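Long-range contacts in pyrethroid hydrolase (Sphingobium faniae, PDB 5Y5R), which hydrolyses the carboxylic ester bond of pyrethroid insecticides such as permethrin and cypermethrin, releasing the acid and the alcohol: residues G97-A103 and I192-I197; G70-L74 and D93-G97; S85-H90 and N183-A189. All blocks are in the same frame, centred on the assembly; numbering follows the deposited sequence.

Contact 1 (G97-A103 and I192-I197)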
loop_
_atom_site.group_PDB
_atom_site.type_symbol
_atom_site.label_atom_id
_atom_site.label_comp_id
_atom_site.label_asym_id
_atom_site.label_seq_id
_atom_site.Cartn_x
_atom_site.Cartn_y
_atom_site.Cartn_z
ATOM N N GLY A 97 2.128 14.460 -2.293
ATOM C CA GLY A 97 1.037 13.920 -1.503
ATOM C C GLY A 97 1.199 12.442 -1.218
ATOM O O GLY A 97 1.790 11.698 -2.009
ATOM N N LEU A 98 0.651 12.011 -0.086
ATOM C CA LEU A 98 0.706 10.608 0.330
ATOM C C LEU A 98 -0.701 10.076 0.560
ATOM O O LEU A 98 -1.477 10.658 1.321
ATOM C CB LEU A 98 1.536 10.436 1.611
ATOM C CG LEU A 98 3.036 10.712 1.464
ATOM C CD1 LEU A 98 3.720 10.673 2.822
ATOM C CD2 LEU A 98 3.713 9.722 0.501
ATOM N N ILE A 99 -1.021 8.955 -0.067
ATOM C CA ILE A 99 -2.323 8.334 0.086
ATOM C C ILE A 99 -2.138 6.946 0.681
ATOM O O ILE A 99 -1.501 6.089 0.058
ATOM C CB ILE A 99 -3.049 8.233 -1.257
ATOM C CG1 ILE A 99 -3.215 9.613 -1.903
ATOM C CG2 ILE A 99 -4.405 7.583 -1.065
ATOM C CD1 ILE A 99 -3.917 9.521 -3.208
ATOM N N TYR A 100 -2.749 6.701 1.837
ATOM C CA TYR A 100 -2.692 5.405 2.518
ATOM C C TYR A 100 -4.044 4.713 2.367
ATOM O O TYR A 100 -5.012 5.070 3.050
ATOM C CB TYR A 100 -2.307 5.573 3.992
ATOM C CG TYR A 100 -0.934 6.141 4.219
ATOM C CD1 TYR A 100 -0.703 7.511 4.150
ATOM C CD2 TYR A 100 0.133 5.320 4.484
ATOM C CE1 TYR A 100 0.535 8.052 4.368
ATOM C CE2 TYR A 100 1.383 5.842 4.686
ATOM C CZ TYR A 100 1.588 7.214 4.614
ATOM O OH TYR A 100 2.841 7.741 4.850
ATOM N N LEU A 101 -4.107 3.700 1.509
ATOM C CA LEU A 101 -5.342 2.991 1.182
ATOM C C LEU A 101 -5.416 1.708 2.004
ATOM O O LEU A 101 -4.845 0.676 1.620
ATOM C CB LEU A 101 -5.424 2.712 -0.325
ATOM C CG LEU A 101 -6.594 1.850 -0.809
ATOM C CD1 LEU A 101 -7.975 2.400 -0.392
ATOM C CD2 LEU A 101 -6.521 1.661 -2.314
ATOM N N THR A 102 -6.218 1.762 3.078
ATOM C CA THR A 102 -6.291 0.779 4.162
ATOM C C THR A 102 -4.895 0.193 4.304
ATOM O O THR A 102 -4.663 -1.014 4.135
ATOM C CB THR A 102 -7.442 -0.225 3.929
ATOM O OG1 THR A 102 -7.601 -1.078 5.072
ATOM C CG2 THR A 102 -7.282 -1.073 2.632
ATOM N N ALA A 103 -3.944 1.089 4.550
ATOM C CA ALA A 103 -2.519 0.833 4.419
ATOM C C ALA A 103 -1.831 0.992 5.766
ATOM O O ALA A 103 -2.373 1.589 6.687
ATOM C CB ALA A 103 -1.862 1.789 3.400
ATOM N N ILE A 192 4.427 16.850 3.982
ATOM C CA ILE A 192 3.714 16.370 2.808
ATOM C C ILE A 192 2.272 16.083 3.216
ATOM O O ILE A 192 2.046 15.409 4.243
ATOM C CB ILE A 192 4.399 15.120 2.269
ATOM C CG1 ILE A 192 5.830 15.427 1.821
ATOM C CG2 ILE A 192 3.600 14.494 1.177
ATOM C CD1 ILE A 192 6.519 14.231 1.112
ATOM N N PRO A 193 1.274 16.602 2.496
ATOM C CA PRO A 193 -0.123 16.292 2.835
ATOM C C PRO A 193 -0.378 14.793 2.783
ATOM O O PRO A 193 0.087 14.088 1.881
ATOM C CB PRO A 193 -0.928 17.033 1.767
ATOM C CG PRO A 193 -0.043 18.170 1.344
ATOM C CD PRO A 193 1.384 17.656 1.474
ATOM N N ARG A 194 -1.164 14.319 3.740
ATOM C CA ARG A 194 -1.418 12.897 3.928
ATOM C C ARG A 194 -2.917 12.650 3.891
ATOM O O ARG A 194 -3.708 13.462 4.398
ATOM C CB ARG A 194 -0.846 12.401 5.274
ATOM C CG ARG A 194 0.657 12.499 5.416
ATOM C CD ARG A 194 1.094 12.143 6.853
ATOM N NE ARG A 194 0.618 13.101 7.856
ATOM C CZ ARG A 194 1.325 14.154 8.253
ATOM N NH1 ARG A 194 2.525 14.361 7.727
ATOM N NH2 ARG A 194 0.844 14.997 9.170
ATOM N N LEU A 195 -3.306 11.585 3.207
ATOM C CA LEU A 195 -4.694 11.147 3.161
ATOM C C LEU A 195 -4.761 9.656 3.461
ATOM O O LEU A 195 -3.992 8.866 2.886
ATOM C CB LEU A 195 -5.317 11.469 1.795
ATOM C CG LEU A 195 -6.620 10.786 1.404
ATOM C CD1 LEU A 195 -7.723 11.254 2.330
ATOM C CD2 LEU A 195 -6.949 11.142 -0.049
ATOM N N TYR A 196 -5.666 9.279 4.367
ATOM C CA TYR A 196 -5.996 7.889 4.639
ATOM C C TYR A 196 -7.370 7.579 4.052
ATOM O O TYR A 196 -8.361 8.213 4.413
ATOM C CB TYR A 196 -5.998 7.590 6.142
ATOM C CG TYR A 196 -5.797 6.113 6.454
ATOM C CD1 TYR A 196 -6.848 5.216 6.410
ATOM C CD2 TYR A 196 -4.539 5.627 6.755
ATOM C CE1 TYR A 196 -6.643 3.860 6.688
ATOM C CE2 TYR A 196 -4.329 4.288 7.026
ATOM C CZ TYR A 196 -5.369 3.412 6.989
ATOM O OH TYR A 196 -5.109 2.086 7.252
ATOM N N ILE A 197 -7.432 6.594 3.168
ATOM C CA ILE A 197 -8.700 6.082 2.652
ATOM C C ILE A 197 -8.979 4.790 3.391
ATOM O O ILE A 197 -8.295 3.787 3.156
ATOM C CB ILE A 197 -8.663 5.848 1.132
ATOM C CG1 ILE A 197 -8.248 7.121 0.396
ATOM C CG2 ILE A 197 -10.027 5.344 0.643
ATOM C CD1 ILE A 197 -8.360 7.019 -1.114
#

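Contact 2 (G70-L74 and D93-G97)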
loop_
_atom_site.group_PDB
_atom_site.type_symbol
_atom_site.label_atom_id
_atom_site.label_comp_id
_atom_site.label_asym_id
_atom_site.label_seq_id
_atom_site.Cartn_x
_atom_site.Cartn_y
_atom_site.Cartn_z
ATOM N N GLY A 70 6.859 16.760 -13.197
ATOM C CA GLY A 70 6.514 17.546 -12.022
ATOM C C GLY A 70 6.485 16.746 -10.729
ATOM O O GLY A 70 7.364 15.917 -10.489
ATOM N N GLN A 71 5.504 17.018 -9.870
ATOM C CA GLN A 71 5.336 16.340 -8.590
ATOM C C GLN A 71 4.495 15.082 -8.756
ATOM O O GLN A 71 3.710 14.967 -9.692
ATOM C CB GLN A 71 4.650 17.255 -7.582
ATOM C CG GLN A 71 5.392 18.532 -7.387
ATOM C CD GLN A 71 6.538 18.356 -6.450
ATOM O OE1 GLN A 71 6.375 18.362 -5.227
ATOM N NE2 GLN A 71 7.721 18.145 -7.019
ATOM N N SER A 72 4.627 14.156 -7.794
ATOM C CA SER A 72 3.929 12.876 -7.824
ATOM C C SER A 72 3.061 12.634 -6.593
ATOM O O SER A 72 3.416 12.993 -5.467
ATOM C CB SER A 72 4.909 11.714 -7.921
ATOM O OG SER A 72 5.614 11.736 -9.150
ATOM N N ILE A 73 1.990 11.879 -6.800
ATOM C CA ILE A 73 1.195 11.336 -5.709
ATOM C C ILE A 73 1.609 9.877 -5.531
ATOM O O ILE A 73 1.667 9.110 -6.502
ATOM C CB ILE A 73 -0.314 11.449 -6.000
ATOM C CG1 ILE A 73 -0.712 12.898 -6.312
ATOM C CG2 ILE A 73 -1.108 10.945 -4.813
ATOM C CD1 ILE A 73 -0.734 13.855 -5.108
ATOM N N LEU A 74 1.906 9.495 -4.294
ATOM C CA LEU A 74 2.257 8.123 -3.955
ATOM C C LEU A 74 1.098 7.513 -3.203
ATOM O O LEU A 74 0.620 8.096 -2.215
ATOM C CB LEU A 74 3.521 8.064 -3.095
ATOM C CG LEU A 74 4.812 8.610 -3.682
ATOM C CD1 LEU A 74 5.987 8.141 -2.814
ATOM C CD2 LEU A 74 4.909 8.157 -5.145
ATOM N N ASP A 93 11.256 16.085 -2.107
ATOM C CA ASP A 93 11.180 17.104 -3.144
ATOM C C ASP A 93 10.373 16.646 -4.350
ATOM O O ASP A 93 9.996 17.481 -5.182
ATOM C CB ASP A 93 12.593 17.542 -3.568
ATOM C CG ASP A 93 13.505 16.366 -3.993
ATOM O OD1 ASP A 93 13.488 15.265 -3.373
ATOM O OD2 ASP A 93 14.272 16.562 -4.964
ATOM N N LYS A 94 10.126 15.345 -4.481
ATOM C CA LYS A 94 9.379 14.828 -5.616
ATOM C C LYS A 94 7.941 14.451 -5.281
ATOM O O LYS A 94 7.119 14.329 -6.198
ATOM C CB LYS A 94 10.114 13.624 -6.217
ATOM C CG LYS A 94 11.512 13.959 -6.746
ATOM C CD LYS A 94 11.482 14.196 -8.246
ATOM C CE LYS A 94 12.860 14.369 -8.827
ATOM N NZ LYS A 94 12.794 14.482 -10.328
ATOM N N VAL A 95 7.619 14.266 -4.005
ATOM C CA VAL A 95 6.306 13.808 -3.578
ATOM C C VAL A 95 5.525 15.012 -3.065
ATOM O O VAL A 95 5.967 15.705 -2.143
ATOM C CB VAL A 95 6.407 12.720 -2.496
ATOM C CG1 VAL A 95 5.013 12.249 -2.098
ATOM C CG2 VAL A 95 7.279 11.517 -3.000
ATOM N N ALA A 96 4.384 15.265 -3.690
ATOM C CA ALA A 96 3.425 16.294 -3.303
ATOM C C ALA A 96 2.310 15.775 -2.401
ATOM O O ALA A 96 1.564 16.590 -1.846
ATOM C CB ALA A 96 2.808 16.928 -4.553
ATOM N N GLY A 97 2.128 14.460 -2.293
ATOM C CA GLY A 97 1.037 13.920 -1.503
ATOM C C GLY A 97 1.199 12.442 -1.218
ATOM O O GLY A 97 1.790 11.698 -2.009
HETATM O O HOH W 1 7.837 13.506 -8.693
HETATM O O HOH W 2 7.301 18.382 -2.887
#

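Contact 3 (S85-H90 and N183-A189)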
loop_
_atom_site.group_PDB
_atom_site.type_symbol
_atom_site.label_atom_id
_atom_site.label_comp_id
_atom_site.label_asym_id
_atom_site.label_seq_id
_atom_site.Cartn_x
_atom_site.Cartn_y
_atom_site.Cartn_z
ATOM N N SER A 85 5.950 5.793 2.846
ATOM C CA SER A 85 6.603 6.529 3.920
ATOM C C SER A 85 8.125 6.540 3.740
ATOM O O SER A 85 8.796 7.553 3.971
ATOM C CB SER A 85 6.212 5.910 5.264
ATOM O OG SER A 85 4.811 5.980 5.481
ATOM N N TRP A 86 8.707 5.396 3.392
ATOM C CA TRP A 86 10.146 5.373 3.186
ATOM C C TRP A 86 10.536 6.275 2.019
ATOM O O TRP A 86 11.452 7.094 2.132
ATOM C CB TRP A 86 10.608 3.933 2.968
ATOM C CG TRP A 86 12.080 3.771 3.091
ATOM C CD1 TRP A 86 12.769 3.305 4.165
ATOM C CD2 TRP A 86 13.052 4.059 2.079
ATOM N NE1 TRP A 86 14.117 3.291 3.893
ATOM C CE2 TRP A 86 14.312 3.757 2.616
ATOM C CE3 TRP A 86 12.977 4.553 0.772
ATOM C CZ2 TRP A 86 15.485 3.930 1.893
ATOM C CZ3 TRP A 86 14.154 4.716 0.049
ATOM C CH2 TRP A 86 15.382 4.410 0.619
ATOM N N LEU A 87 9.809 6.171 0.911
ATOM C CA LEU A 87 10.079 6.997 -0.265
ATOM C C LEU A 87 9.874 8.480 0.012
ATOM O O LEU A 87 10.666 9.318 -0.434
ATOM C CB LEU A 87 9.162 6.568 -1.396
ATOM C CG LEU A 87 9.559 5.296 -2.144
ATOM C CD1 LEU A 87 8.337 4.674 -2.820
ATOM C CD2 LEU A 87 10.595 5.648 -3.144
ATOM N N ALA A 88 8.855 8.824 0.795
ATOM C CA ALA A 88 8.586 10.234 1.029
ATOM C C ALA A 88 9.788 10.879 1.685
ATOM O O ALA A 88 10.200 11.980 1.303
ATOM C CB ALA A 88 7.336 10.394 1.901
ATOM N N GLN A 89 10.437 10.134 2.583
ATOM C CA GLN A 89 11.557 10.663 3.338
ATOM C C GLN A 89 12.769 10.889 2.455
ATOM O O GLN A 89 13.512 11.854 2.665
ATOM C CB GLN A 89 11.870 9.727 4.515
ATOM C CG GLN A 89 13.178 9.981 5.253
ATOM C CD GLN A 89 13.233 11.382 5.802
ATOM O OE1 GLN A 89 12.204 11.958 6.110
ATOM N NE2 GLN A 89 14.435 11.910 5.985
ATOM N N HIS A 90 12.992 10.028 1.470
ATOM C CA HIS A 90 14.186 10.158 0.653
ATOM C C HIS A 90 13.954 10.953 -0.621
ATOM O O HIS A 90 14.923 11.447 -1.207
ATOM C CB HIS A 90 14.769 8.784 0.317
ATOM C CG HIS A 90 15.245 8.024 1.525
ATOM N ND1 HIS A 90 14.389 7.399 2.402
ATOM C CD2 HIS A 90 16.489 7.854 2.031
ATOM C CE1 HIS A 90 15.085 6.853 3.389
ATOM N NE2 HIS A 90 16.365 7.110 3.182
ATOM N N ASN A 183 9.716 3.515 10.121
ATOM C CA ASN A 183 9.453 4.696 9.300
ATOM C C ASN A 183 10.499 5.761 9.569
ATOM O O ASN A 183 10.633 6.199 10.710
ATOM C CB ASN A 183 8.060 5.253 9.552
ATOM C CG ASN A 183 7.752 6.459 8.669
ATOM O OD1 ASN A 183 8.553 6.842 7.820
ATOM N ND2 ASN A 183 6.572 7.016 8.825
ATOM N N PRO A 184 11.295 6.153 8.579
ATOM C CA PRO A 184 12.301 7.198 8.781
ATOM C C PRO A 184 11.814 8.614 8.503
ATOM O O PRO A 184 12.640 9.532 8.485
ATOM C CB PRO A 184 13.377 6.798 7.774
ATOM C CG PRO A 184 12.564 6.278 6.614
ATOM C CD PRO A 184 11.334 5.618 7.215
HETATM N N MSE A 185 10.525 8.822 8.281
HETATM C CA MSE A 185 10.057 10.164 7.946
HETATM C C MSE A 185 10.401 11.174 9.017
HETATM O O MSE A 185 10.061 10.990 10.188
HETATM C CB MSE A 185 8.557 10.166 7.716
HETATM C CG MSE A 185 8.179 9.723 6.340
HETATM SE SE MSE A 185 6.291 9.517 6.279
HETATM C CE MSE A 185 5.888 11.434 6.301
ATOM N N GLU A 186 11.085 12.242 8.610
ATOM C CA GLU A 186 11.412 13.318 9.526
ATOM C C GLU A 186 11.348 14.647 8.789
ATOM O O GLU A 186 11.456 14.703 7.555
ATOM C CB GLU A 186 12.806 13.137 10.119
ATOM C CG GLU A 186 13.903 13.302 9.111
ATOM C CD GLU A 186 15.271 12.998 9.679
ATOM O OE1 GLU A 186 15.374 12.204 10.642
ATOM O OE2 GLU A 186 16.251 13.565 9.157
ATOM N N GLY A 187 11.197 15.724 9.572
ATOM C CA GLY A 187 11.354 17.048 9.016
ATOM C C GLY A 187 10.475 17.349 7.822
ATOM O O GLY A 187 9.251 17.465 7.922
ATOM N N ARG A 188 11.128 17.472 6.674
ATOM C CA ARG A 188 10.451 17.953 5.481
ATOM C C ARG A 188 9.343 17.002 5.045
ATOM O O ARG A 188 8.242 17.445 4.690
ATOM C CB ARG A 188 11.512 18.095 4.387
ATOM C CG ARG A 188 11.291 19.111 3.311
ATOM C CD ARG A 188 12.403 18.924 2.300
ATOM N NE ARG A 188 12.047 19.447 0.990
ATOM C CZ ARG A 188 12.929 19.658 0.018
ATOM N NH1 ARG A 188 14.215 19.388 0.223
ATOM N NH2 ARG A 188 12.524 20.143 -1.150
ATOM N N ALA A 189 9.577 15.691 5.173
ATOM C CA ALA A 189 8.590 14.696 4.764
ATOM C C ALA A 189 7.279 14.803 5.532
ATOM O O ALA A 189 6.218 14.472 4.988
ATOM C CB ALA A 189 9.173 13.293 4.932
#

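Contact 1 (G97-A103 and I192-I197)
Two neighbouring parallel strands in the central sheet of the alpha/beta hydrolase fold meet where Gly-97 to Leu-101 runs beside Arg-194 to Ile-197, with strand axes 4.6 Å apart. The ladder is regular: Pro-193 O takes Leu-98 N, Leu-98 O takes Leu-195 N, and Leu-195 O takes Tyr-100 N at 2.7 Å with an almost straight N-H...O angle of 171°. Tyr-100 O continues it to Ile-197 N, and Ile-197 O reaches Thr-102 N just past the strand end.

On one face of the sheet, Ile-197 lies between two partners, its CD1 4.0 Å from Ile-99 CG2 and its CG2 3.7 Å from Leu-101 CD1; helix 237-249 covers Ile-99 and Leu-101 here. On the other face the two tyrosines touch, but their hydroxyls go to different partners. Tyr-196 turns its ring over Tyr-100 O, because CG stands opposite the backbone N (chi1 -158°), and its CD2 comes to 3.6 Å from Tyr-100 CB. At the C-terminal end of the sheet, Tyr-196 OH secures the turn just after strand 95-101, beside the one bearing Asp-202, by donating to Ala-103 O at 2.8 Å. Next to it, Thr-102 OG1 is hydrogen-bonded to Asp-202, which with His-230 probably forms part of the charge relay system. Tyr-100, with CG beside its own N, instead sends its hydroxyl to Ser-85 of helix 80-90. Toward the strand start, Ile-192 CG2 fills in against Leu-98 CG at 3.8 Å.

Contact 2 (G70-L74 and D93-G97)
This is parallel strand pairing interrupted by a beta bulge, joining the N-terminal ends of the two strands of the beta-alpha-beta unit in which strand 71-77, helix 80-90 and strand 95-101 follow one another in the alpha/beta hydrolase sheet. Ser-72 pairs with Val-95, but Ile-73 pairs with Gly-97, so Ala-96 is the extra residue, and the chain turns a corner there. The backbone bonds follow the shift: Lys-94 O accepts from Ser-72 N, Ser-72 O from Ala-96 N, and Gly-97 O from Leu-74 N at 3.2 Å, with an N-H...O angle of 178°. Gly-97 N has no partner, a buried polar group that the bulge leaves without a mate. Nor could a side chain easily stand at Gly-97, since a CB there would run into Ile-73 CD1.

Before the bulge, Gln-71 folds back along the incoming chain. Its CB rests against Ala-96 CB at 3.6 Å, and a bend at chi2 (-81°) brings the amide to the backbone of Asp-93. NE2 donates to Asp-93 O at 3.0 Å, the acceptor lying nearly in the amide plane and the bond almost straight, so the rotation of the amide is fixed. On the face that carries Ser-72 and Val-95, the isopropyl group of Val-95 meets Leu-74 at about a right angle, CG2 to CD1 3.6 Å; Leu-74 also touches Leu-65 of helix 59-67. A water fills the start of the pairing: it accepts from Ser-72 OG and donates to Gly-70 O and, at 2.7 Å, to Lys-94 O, which thereby receives a second hydrogen bond beside that from Ser-72 N.

Contact 3 (S85-H90 and N183-A189)
Helix 80-90, which follows strand 71-77 and its probable nucleophile elbow, is covered along one side by the irregular loop Asn-183 to Ala-189, and Gln-89 makes the polar link between them. The side chain leaves with CG opposite the backbone N (chi1 169°) and bends at chi2, so that CG and CD lie against Pro-184 O while OE1 receives Glu-186 N at 2.8 Å. The donor stands above the plane of the amide carbonyl rather than within it. Ala-189 CB also packs on OE1, at 3.5 Å, and the CG of Glu-186 lies beside NE2. Shortening this side chain to an alanine is likely to leave Glu-186 N without its acceptor and to open a gap beside Pro-184 O and Ala-189 CB.

One turn earlier, the selenomethionine Met-185 covers Ser-85: its CG rests 3.3 Å from Ser-85 O, and SE approaches Ser-85 CB at 3.7 Å. The Ser-85 hydroxyl, partner of Tyr-100, also bonds Gly-81 O. Asn-183 shapes the loop as an Asx turn, its OD1 accepting from Met-185 N, while its ND2 is held by Thr-106 O. Toward the outside, Pro-184 CG touches Trp-86 CD1 at 3.9 Å and lies near His-90 CE1; the histidine ring is fixed by a nearly straight bond from ND1 to Trp-86 O. With just one hydrogen bond crossing between helix and loop, van der Waals contact of Met-185 with Ser-85 and of Pro-184 with Trp-86 probably supplies much of the fit, while the Asx turn holds the loop's own shape.

In the fold
From the N terminus, strand 71-77 leads into helix 80-90 and then strand 95-101, and contact 2 closes this short excursion by setting the two strands side by side. Contact 1 opens where contact 2 ends, sharing Gly-97, and closes a far longer loop when strand 194-199 joins the same sheet; the two stand in series. Contact 3 crosses both: it starts from the helix within the first loop and is completed by residues 183-189, inside the second. Leu-74 against Leu-87 and Leu-98 against Ala-88 carry the packing from sheet to helix, so three adjacent strands, one helix and its covering loop form a continuous block.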